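Catalase-3 (Neurospora crassa, PDB 4AJ9) catalyses the breakdown of hydrogen peroxide to oxygen and water with a heme cofactor, and so probably protects cells from peroxide toxicity. Local coordinates at residues Q16-D21 against I26-S31; S175-F180 against N462-E467; F365-I370 against Q385-I390; S469-T472 against V476-N479. One frame throughout, in Å; residues are numbered along the deposited sequence.

Interaction 1 (Q16-D21 against I26-S31)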
# COMPACT_ATOMS: atom_id res chain seq x y z
N GLN C 16 -20.41 26.92 -3.14
CA GLN C 16 -21.01 25.61 -2.89
C GLN C 16 -21.10 25.34 -1.40
O GLN C 16 -20.34 25.90 -0.61
CB GLN C 16 -20.18 24.52 -3.55
CG GLN C 16 -19.97 24.69 -5.04
CD GLN C 16 -21.20 24.33 -5.85
OE1 GLN C 16 -22.21 23.89 -5.31
NE2 GLN C 16 -21.11 24.52 -7.16
N PHE C 17 -22.02 24.47 -1.02
CA PHE C 17 -22.05 23.93 0.34
C PHE C 17 -21.07 22.78 0.49
O PHE C 17 -20.83 22.02 -0.46
CB PHE C 17 -23.46 23.47 0.70
CG PHE C 17 -24.41 24.60 0.98
CD1 PHE C 17 -24.28 25.36 2.13
CD2 PHE C 17 -25.41 24.92 0.07
CE1 PHE C 17 -25.15 26.42 2.39
CE2 PHE C 17 -26.28 25.98 0.32
CZ PHE C 17 -26.14 26.73 1.48
N MET C 18 -20.50 22.67 1.69
CA MET C 18 -19.63 21.57 2.10
C MET C 18 -20.32 20.22 1.93
O MET C 18 -21.51 20.07 2.24
CB MET C 18 -19.27 21.77 3.58
CG MET C 18 -18.10 20.94 4.07
SD MET C 18 -16.51 21.54 3.47
CE MET C 18 -16.12 22.91 4.56
N THR C 19 -19.58 19.23 1.45
CA THR C 19 -20.15 17.89 1.28
C THR C 19 -19.17 16.86 1.82
O THR C 19 -18.00 17.16 2.03
CB THR C 19 -20.38 17.52 -0.20
OG1 THR C 19 -19.11 17.35 -0.85
CG2 THR C 19 -21.20 18.60 -0.94
N THR C 20 -19.66 15.63 2.02
CA THR C 20 -18.76 14.49 2.23
C THR C 20 -18.13 14.11 0.89
O THR C 20 -18.47 14.67 -0.15
CB THR C 20 -19.52 13.25 2.71
OG1 THR C 20 -20.26 12.71 1.61
CG2 THR C 20 -20.47 13.58 3.87
N ASP C 21 -17.22 13.13 0.92
CA ASP C 21 -16.63 12.63 -0.32
C ASP C 21 -17.59 11.73 -1.11
O ASP C 21 -17.28 11.34 -2.24
CB ASP C 21 -15.30 11.92 -0.06
CG ASP C 21 -14.16 12.88 0.19
OD1 ASP C 21 -14.27 14.05 -0.23
OD2 ASP C 21 -13.15 12.46 0.79
N ILE C 26 -23.22 18.95 4.27
CA ILE C 26 -22.96 18.73 5.68
C ILE C 26 -22.41 19.97 6.36
O ILE C 26 -22.15 20.99 5.72
CB ILE C 26 -21.91 17.63 5.87
CG1 ILE C 26 -20.57 18.06 5.25
CG2 ILE C 26 -22.40 16.29 5.29
CD1 ILE C 26 -19.43 17.08 5.46
N GLU C 27 -22.23 19.87 7.67
CA GLU C 27 -21.41 20.81 8.40
C GLU C 27 -20.32 19.94 9.03
O GLU C 27 -20.56 18.77 9.30
CB GLU C 27 -22.23 21.54 9.47
CG GLU C 27 -22.90 20.63 10.51
CD GLU C 27 -23.54 21.41 11.65
OE1 GLU C 27 -22.86 22.28 12.23
OE2 GLU C 27 -24.72 21.15 11.96
N GLU C 28 -19.14 20.48 9.24
CA GLU C 28 -18.05 19.66 9.78
C GLU C 28 -17.11 20.47 10.66
O GLU C 28 -15.89 20.29 10.61
CB GLU C 28 -17.30 18.94 8.66
CG GLU C 28 -17.14 19.77 7.39
CD GLU C 28 -16.13 20.90 7.55
OE1 GLU C 28 -16.54 22.00 7.98
OE2 GLU C 28 -14.94 20.70 7.21
N GLN C 29 -17.69 21.35 11.48
CA GLN C 29 -16.94 22.13 12.46
C GLN C 29 -17.19 21.66 13.90
O GLN C 29 -16.54 22.14 14.82
CB GLN C 29 -17.27 23.62 12.32
CG GLN C 29 -16.72 24.22 11.04
CD GLN C 29 -15.21 24.10 10.97
OE1 GLN C 29 -14.50 24.50 11.90
NE2 GLN C 29 -14.71 23.51 9.89
N PHE C 30 -18.12 20.73 14.08
CA PHE C 30 -18.42 20.18 15.40
C PHE C 30 -18.55 18.66 15.38
O PHE C 30 -19.29 18.12 14.57
CB PHE C 30 -19.73 20.75 15.96
CG PHE C 30 -19.72 22.24 16.14
CD1 PHE C 30 -20.11 23.08 15.11
CD2 PHE C 30 -19.33 22.80 17.34
CE1 PHE C 30 -20.09 24.46 15.28
CE2 PHE C 30 -19.31 24.17 17.52
CZ PHE C 30 -19.69 25.00 16.49
N SER C 31 -17.82 17.99 16.27
CA SER C 31 -17.99 16.56 16.45
C SER C 31 -19.33 16.27 17.10
O SER C 31 -19.77 17.03 17.97
CB SER C 31 -16.88 15.99 17.33
OG SER C 31 -15.63 16.05 16.68
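Met18 and Ile26 meet where the N-terminal arm of the catalase chain doubles back on itself, in irregular backbone between strands 10-11 and 33-34. One backbone hydrogen bond closes the bend: Ile26 N donates to Met18 O at 2.9 Å, with an N-H...O angle of 153°. Ile26 spreads its two branches over the other segment. Its CG1 lies between the backbone N and the carbonyl carbon (chi1 63°), which carries CD1 to 3.7 Å from Thr19 C, while CG1 also meets Met18 CG at 4.0 Å. The second branch, CG2, touches Thr20 CG2 at 3.6 Å, the two side chains crossing at about a right angle. Met18, bent at both chi2 and chi3, lays its terminal methyl against the carboxylate of Glu28, with CE 3.6 Å from OE1. That carboxylate is buried but well supplied with partners: Glu28 OE2 forms a salt bridge with Lys50, and Glu28 OE1 accepts Gln29 NE2 at 3.0 Å from above the carboxylate plane, as well as a bond from Gln409 of the second subunit. With an alanine here in place of Glu28, Lys50 would probably lose its salt-bridge partner and the Met18 methyl the group it rests on. Two neighbouring subunits cover the contact, with Asn379 of the second subunit on Met18 and Ile149 of the third subunit on Glu28. Within its own chain it sits against helix 45-55, where Gln49 touches Thr20, Ile46 touches Glu28, and Gln49 OE1 bonds Asp21 N.

Interaction 2 (S175-F180 against N462-E467)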
# COMPACT_ATOMS: atom_id res chain seq x y z
N SER C 175 30.87 10.12 5.39
CA SER C 175 30.52 9.00 4.52
C SER C 175 30.56 9.42 3.05
O SER C 175 30.95 8.63 2.19
CB SER C 175 29.15 8.43 4.89
OG SER C 175 28.13 9.40 4.78
N ALA C 176 30.16 10.66 2.78
CA ALA C 176 30.08 11.14 1.41
C ALA C 176 31.48 11.18 0.80
O ALA C 176 31.73 10.69 -0.31
CB ALA C 176 29.46 12.52 1.35
N TRP C 177 32.40 11.79 1.53
CA TRP C 177 33.77 11.97 1.05
C TRP C 177 34.59 10.67 1.10
O TRP C 177 35.52 10.50 0.31
CB TRP C 177 34.44 13.12 1.80
CG TRP C 177 33.89 14.43 1.35
CD1 TRP C 177 32.71 15.01 1.74
CD2 TRP C 177 34.46 15.29 0.36
NE1 TRP C 177 32.52 16.20 1.07
CE2 TRP C 177 33.59 16.39 0.22
CE3 TRP C 177 35.63 15.25 -0.41
CZ2 TRP C 177 33.85 17.44 -0.66
CZ3 TRP C 177 35.89 16.30 -1.28
CH2 TRP C 177 35.01 17.38 -1.39
N ASP C 178 34.23 9.77 2.01
CA ASP C 178 34.73 8.39 1.98
C ASP C 178 34.37 7.77 0.63
O ASP C 178 35.22 7.19 -0.04
CB ASP C 178 34.13 7.58 3.14
CG ASP C 178 34.58 6.12 3.16
OD1 ASP C 178 35.61 5.78 2.54
OD2 ASP C 178 33.90 5.29 3.81
N PHE C 179 33.10 7.90 0.23
CA PHE C 179 32.67 7.34 -1.05
C PHE C 179 33.35 8.00 -2.25
O PHE C 179 33.78 7.31 -3.17
CB PHE C 179 31.14 7.41 -1.22
CG PHE C 179 30.66 6.77 -2.50
CD1 PHE C 179 30.48 5.40 -2.57
CD2 PHE C 179 30.41 7.54 -3.63
CE1 PHE C 179 30.05 4.79 -3.75
CE2 PHE C 179 29.98 6.94 -4.81
CZ PHE C 179 29.80 5.56 -4.87
N PHE C 180 33.44 9.33 -2.25
CA PHE C 180 34.04 10.06 -3.36
C PHE C 180 35.48 9.63 -3.58
O PHE C 180 35.96 9.57 -4.71
CB PHE C 180 34.01 11.57 -3.08
CG PHE C 180 32.63 12.16 -3.00
CD1 PHE C 180 31.57 11.58 -3.70
CD2 PHE C 180 32.39 13.29 -2.24
CE1 PHE C 180 30.30 12.14 -3.64
CE2 PHE C 180 31.11 13.83 -2.17
CZ PHE C 180 30.07 13.26 -2.88
N ASN C 462 37.57 26.42 -2.35
CA ASN C 462 37.00 26.83 -1.08
C ASN C 462 35.80 25.98 -0.66
O ASN C 462 35.58 25.77 0.53
CB ASN C 462 36.62 28.32 -1.11
CG ASN C 462 37.83 29.23 -1.06
OD1 ASN C 462 38.95 28.76 -0.82
ND2 ASN C 462 37.62 30.51 -1.25
N ALA C 463 35.03 25.51 -1.63
CA ALA C 463 33.92 24.61 -1.33
C ALA C 463 34.48 23.28 -0.84
O ALA C 463 34.00 22.70 0.13
CB ALA C 463 33.04 24.43 -2.56
N ILE C 464 35.51 22.79 -1.52
CA ILE C 464 36.15 21.54 -1.10
C ILE C 464 36.77 21.70 0.29
O ILE C 464 36.65 20.81 1.13
CB ILE C 464 37.22 21.07 -2.10
CG1 ILE C 464 36.58 20.80 -3.47
CG2 ILE C 464 37.92 19.81 -1.57
CD1 ILE C 464 37.60 20.49 -4.60
N ARG C 465 37.43 22.83 0.52
CA ARG C 465 37.97 23.13 1.85
C ARG C 465 36.86 23.12 2.91
O ARG C 465 37.02 22.53 3.98
CB ARG C 465 38.65 24.51 1.88
CG ARG C 465 39.99 24.59 1.16
CD ARG C 465 40.45 26.06 1.04
NE ARG C 465 41.86 26.19 0.67
CZ ARG C 465 42.44 27.33 0.29
NH1 ARG C 465 41.74 28.45 0.20
NH2 ARG C 465 43.74 27.33 -0.00
N PHE C 466 35.76 23.79 2.62
CA PHE C 466 34.66 23.86 3.59
C PHE C 466 34.17 22.44 3.91
O PHE C 466 34.16 22.02 5.07
CB PHE C 466 33.52 24.74 3.05
CG PHE C 466 32.25 24.66 3.86
CD1 PHE C 466 31.30 23.69 3.59
CD2 PHE C 466 32.00 25.57 4.89
CE1 PHE C 466 30.12 23.61 4.32
CE2 PHE C 466 30.82 25.50 5.64
CZ PHE C 466 29.87 24.52 5.35
N GLU C 467 33.79 21.70 2.87
CA GLU C 467 33.24 20.35 3.00
C GLU C 467 34.18 19.35 3.67
O GLU C 467 33.79 18.65 4.60
CB GLU C 467 32.82 19.81 1.63
CG GLU C 467 31.72 20.65 0.96
CD GLU C 467 30.47 19.86 0.67
OE1 GLU C 467 30.52 18.61 0.70
OE2 GLU C 467 29.42 20.49 0.40
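Glu467 OE1 is held by two groups, the indole NE1 of Trp177 and the hydroxyl of Thr171. Trp177 NE1 donates to it over 3.2 Å, at an N-H...O angle of 155°. The bond links helix 174-182 to helix 454-468 of the helical region of the catalase fold, some 280 residues further along the chain. The oxygen lies in the indole plane at the ring edge and is approached through its anti lone pair, the one turned away from the other carboxylate oxygen. The carboxylate itself is rotated 54° from the ring, so the two groups are not coplanar. Glu467 bends at chi2 (-121°), bringing the acid round to the NE1 edge while its CB stays 3.5 Å from Trp177 CZ2. Both residues are buried, so the bond gives the indole N-H a partner away from solvent, and OE1 is shared with Thr171. The indole is also enclosed by its faces: Glu467 C lies 4.2 Å above one, toward the rim, and Phe180 CD2 lies 3.9 Å above the opposite one. A leucine in place of Trp177 would probably leave Glu467 OE1 without its indole donor and open a gap between the two helices. Further round the ring, where Met194 and Val495 also pack on Ile464, the isoleucine methyl CG2 approaches Trp177 CH2 obliquely, at 3.8 Å.

Interaction 3 (F365-I370 against Q385-I390)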
# COMPACT_ATOMS: atom_id res chain seq x y z
N PHE C 365 -0.51 4.48 -11.84
CA PHE C 365 -0.05 5.87 -11.72
C PHE C 365 -0.02 6.60 -13.05
O PHE C 365 -0.08 7.84 -13.08
CB PHE C 365 1.34 5.91 -11.06
CG PHE C 365 2.31 4.97 -11.70
CD1 PHE C 365 3.05 5.37 -12.79
CD2 PHE C 365 2.45 3.67 -11.23
CE1 PHE C 365 3.93 4.50 -13.40
CE2 PHE C 365 3.32 2.79 -11.82
CZ PHE C 365 4.07 3.20 -12.92
N GLU C 366 0.04 5.87 -14.18
CA GLU C 366 0.03 6.58 -15.47
C GLU C 366 -1.35 7.16 -15.77
O GLU C 366 -1.50 7.95 -16.70
CB GLU C 366 0.52 5.71 -16.64
CG GLU C 366 1.93 5.11 -16.48
CD GLU C 366 3.06 6.11 -16.71
OE1 GLU C 366 2.98 7.26 -16.23
OE2 GLU C 366 4.05 5.74 -17.38
N GLN C 367 -2.35 6.77 -14.99
CA GLN C 367 -3.71 7.28 -15.15
C GLN C 367 -3.96 8.62 -14.44
O GLN C 367 -4.96 9.29 -14.71
CB GLN C 367 -4.74 6.23 -14.72
CG GLN C 367 -4.66 4.94 -15.51
CD GLN C 367 -5.80 3.98 -15.20
OE1 GLN C 367 -6.35 3.98 -14.10
NE2 GLN C 367 -6.16 3.15 -16.18
N LEU C 368 -3.05 9.03 -13.55
CA LEU C 368 -3.21 10.31 -12.88
C LEU C 368 -3.19 11.42 -13.92
O LEU C 368 -2.44 11.35 -14.90
CB LEU C 368 -2.09 10.52 -11.86
CG LEU C 368 -2.09 9.52 -10.71
CD1 LEU C 368 -0.85 9.69 -9.84
CD2 LEU C 368 -3.36 9.68 -9.87
N PRO C 369 -4.01 12.46 -13.73
CA PRO C 369 -4.09 13.50 -14.76
C PRO C 369 -2.73 14.01 -15.22
O PRO C 369 -2.51 14.16 -16.42
CB PRO C 369 -4.89 14.61 -14.06
CG PRO C 369 -5.79 13.84 -13.10
CD PRO C 369 -4.90 12.72 -12.59
N ILE C 370 -1.81 14.26 -14.29
CA ILE C 370 -0.51 14.85 -14.66
C ILE C 370 0.39 13.85 -15.40
O ILE C 370 1.28 14.26 -16.15
CB ILE C 370 0.23 15.45 -13.42
CG1 ILE C 370 1.43 16.30 -13.86
CG2 ILE C 370 0.66 14.35 -12.46
CD1 ILE C 370 1.05 17.65 -14.49
N GLN C 385 -4.87 -1.73 -8.56
CA GLN C 385 -5.37 -0.75 -7.60
C GLN C 385 -5.72 0.57 -8.28
O GLN C 385 -4.96 1.09 -9.11
CB GLN C 385 -4.33 -0.51 -6.50
CG GLN C 385 -4.90 -0.14 -5.13
CD GLN C 385 -5.65 -1.29 -4.46
OE1 GLN C 385 -5.06 -2.11 -3.75
NE2 GLN C 385 -6.96 -1.35 -4.67
N GLY C 386 -6.89 1.11 -7.96
CA GLY C 386 -7.23 2.45 -8.39
C GLY C 386 -7.62 2.56 -9.86
O GLY C 386 -7.68 3.67 -10.38
N GLN C 387 -7.90 1.43 -10.52
CA GLN C 387 -8.26 1.44 -11.94
C GLN C 387 -9.30 2.52 -12.23
O GLN C 387 -10.41 2.46 -11.72
CB GLN C 387 -8.78 0.05 -12.38
CG GLN C 387 -9.30 0.02 -13.83
CD GLN C 387 -8.23 0.41 -14.86
OE1 GLN C 387 -8.37 1.41 -15.57
NE2 GLN C 387 -7.16 -0.37 -14.92
N ALA C 388 -8.95 3.50 -13.05
CA ALA C 388 -9.83 4.65 -13.22
C ALA C 388 -10.69 4.61 -14.48
O ALA C 388 -11.51 5.51 -14.71
CB ALA C 388 -9.03 5.96 -13.17
N TRP C 389 -10.49 3.59 -15.31
CA TRP C 389 -11.25 3.49 -16.55
C TRP C 389 -12.17 2.28 -16.52
O TRP C 389 -12.04 1.41 -15.66
CB TRP C 389 -10.31 3.37 -17.76
CG TRP C 389 -9.28 4.45 -17.82
CD1 TRP C 389 -9.31 5.66 -17.19
CD2 TRP C 389 -8.05 4.41 -18.56
NE1 TRP C 389 -8.17 6.38 -17.48
CE2 TRP C 389 -7.38 5.64 -18.33
CE3 TRP C 389 -7.45 3.46 -19.39
CZ2 TRP C 389 -6.14 5.93 -18.89
CZ3 TRP C 389 -6.21 3.75 -19.96
CH2 TRP C 389 -5.57 4.99 -19.70
N ILE C 390 -13.10 2.24 -17.48
CA ILE C 390 -13.92 1.07 -17.72
C ILE C 390 -13.68 0.60 -19.15
O ILE C 390 -14.12 1.23 -20.11
CB ILE C 390 -15.41 1.37 -17.49
CG1 ILE C 390 -15.65 1.67 -16.00
CG2 ILE C 390 -16.26 0.19 -17.90
CD1 ILE C 390 -16.98 2.30 -15.70
O HOH W 1 -7.53 8.89 -15.90
O HOH W 2 -5.91 5.32 -11.73
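Gln367 slides its primary amide across the face of the Trp389 indole, with NE2 3.3 Å above the ring plane and over the centre of the ring system. The amide is inclined 33° to the indole, so the flat groups overlap without being strictly parallel. Behind the amide, Gln367 CG makes a CH-pi contact with the six-membered ring, 4.2 Å from its centroid. The chain gets this far because it is extended beyond CG (chi2 -172°). Against Gln387 the orientation is quite different: the two amides stand nearly perpendicular, 81° apart, and Gln367 NE2 donates in its own amide plane to Gln387 OE1 at 2.9 Å. Gln387 OE1 accepts a second bond, from Trp389 N at 3.1 Å, which arrives in the carbonyl plane on a lone pair. These residues belong to the long irregular connection after helix 343-360, the wrapping region of the catalase fold; a short 3-10 turn, 365-367, presents Gln367 to the returning chain. On the other arm of the amide, Gln367 OE1 accepts from Ala388 N at 2.8 Å, and a water joins the same oxygen to Gly386 O. Another water, in plane at the indole edge, accepts from Trp389 NE1 at 3.0 Å and donates to Gln367 O at 2.9 Å. Just beyond, Ile390 pairs in parallel with a strand of the second subunit.

Interaction 4 (S469-T472 against V476-N479)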
# COMPACT_ATOMS: atom_id res chain seq x y z
N SER C 469 36.71 19.77 5.55
CA SER C 469 37.02 20.13 6.93
C SER C 469 35.95 19.62 7.89
O SER C 469 36.14 19.65 9.10
CB SER C 469 37.22 21.64 7.07
OG SER C 469 35.98 22.30 7.23
N HIS C 470 34.82 19.16 7.35
CA HIS C 470 33.78 18.53 8.17
C HIS C 470 34.04 17.05 8.41
O HIS C 470 33.40 16.43 9.26
CB HIS C 470 32.39 18.69 7.55
CG HIS C 470 31.84 20.09 7.64
ND1 HIS C 470 32.23 21.09 6.78
CD2 HIS C 470 30.94 20.64 8.49
CE1 HIS C 470 31.58 22.20 7.08
NE2 HIS C 470 30.80 21.96 8.12
N VAL C 471 34.98 16.47 7.66
CA VAL C 471 35.27 15.05 7.77
C VAL C 471 36.08 14.78 9.02
O VAL C 471 37.21 15.25 9.15
CB VAL C 471 36.03 14.53 6.53
CG1 VAL C 471 36.37 13.05 6.69
CG2 VAL C 471 35.21 14.78 5.27
N THR C 472 35.50 14.03 9.96
CA THR C 472 36.18 13.74 11.22
C THR C 472 37.32 12.74 11.08
O THR C 472 38.34 12.83 11.78
CB THR C 472 35.21 13.21 12.28
OG1 THR C 472 34.81 11.87 11.94
CG2 THR C 472 33.98 14.10 12.37
N VAL C 476 40.34 9.34 5.93
CA VAL C 476 39.45 9.73 4.84
C VAL C 476 39.91 11.05 4.22
O VAL C 476 39.99 11.17 3.00
CB VAL C 476 37.97 9.78 5.29
CG1 VAL C 476 37.11 10.44 4.22
CG2 VAL C 476 37.46 8.36 5.59
N LYS C 477 40.24 12.04 5.06
CA LYS C 477 40.77 13.30 4.53
C LYS C 477 42.04 13.07 3.69
O LYS C 477 42.21 13.71 2.66
CB LYS C 477 41.01 14.33 5.63
CG LYS C 477 39.73 15.06 6.06
CD LYS C 477 39.96 16.03 7.21
CE LYS C 477 40.27 15.30 8.51
NZ LYS C 477 40.44 16.26 9.65
N LYS C 478 42.91 12.16 4.13
CA LYS C 478 44.14 11.90 3.39
C LYS C 478 43.83 11.21 2.07
O LYS C 478 44.46 11.49 1.05
CB LYS C 478 45.11 11.04 4.21
CG LYS C 478 45.73 11.76 5.39
CD LYS C 478 46.66 10.82 6.14
CE LYS C 478 47.36 11.52 7.30
NZ LYS C 478 48.00 10.54 8.21
N ASN C 479 42.86 10.31 2.10
CA ASN C 479 42.40 9.62 0.89
C ASN C 479 41.84 10.62 -0.11
O ASN C 479 42.09 10.52 -1.31
CB ASN C 479 41.34 8.57 1.25
CG ASN C 479 41.92 7.43 2.05
OD1 ASN C 479 43.12 7.24 2.06
ND2 ASN C 479 41.06 6.66 2.71
O HOH W 3 38.01 17.75 9.85
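Val471 and Val476 touch methyl to methyl, CG1 to CG1 at 3.7 Å, where the short turn after helix 454-468 folds against the first part of helix 474-487, in the helical region of the catalase fold. The same valine, Val471, also meets the first part of the Lys477 side chain, with Val471 CB 3.8 Å from Lys477 CG. Val471 CG1 is anti to the backbone N (chi1 178°), which directs this methyl into the notch between Val476 and the lysine chain. Farther out, Lys477 bends at chi3 (-69°) and runs past the carbonyl of Val471, its CE 3.1 Å from Val471 O. The ammonium group is not hydrogen-bonded to that oxygen, because the angle is poor; a water makes the link instead. It accepts from Lys477 NZ at 2.9 Å and donates to Val471 O at 2.7 Å and to Ser469 O, tying the lysine to two carbonyls of the turn. Glu474 adds only a long, weak ion pair to the same ammonium.

The next shell fixes the backbone on each side. Asn473 OD1 receives Val476 N at the start of helix 474-487, and Asp174 OD1 receives Thr472 N, which connects the turn to helix 174-182. Leu501 packs on Lys477, as does Leu569 of the third subunit, while Tyr401 of the fourth subunit covers Val476. At the other end of the turn, where helix 454-468 finishes, Phe466 O is bonded by both Ser469 OG and His470 ND1.

Interactions 2 and 4 form one cluster, their centres about 7 Å apart: Asp178 N lies 3.7 Å from Val476 CG1, and Trp177 CB 3.9 Å from Val471 CG2. Thus helix 174-182 packs against both helix 454-468 and the turn and helix that follow it, joining a helix from the earlier part of the catalase fold to its helical region. Interactions 1 and 3 lie largely in loops, their centres about 27 Å apart, and both contact the second subunit. Interaction 1 comes first in sequence and interaction 4 last; interaction 3 is nested within the long loop that interaction 2 closes. Interactions 1, 2 and 4 all touch the third subunit, although interaction 1 lies more than 50 Å, between centres, from the other two.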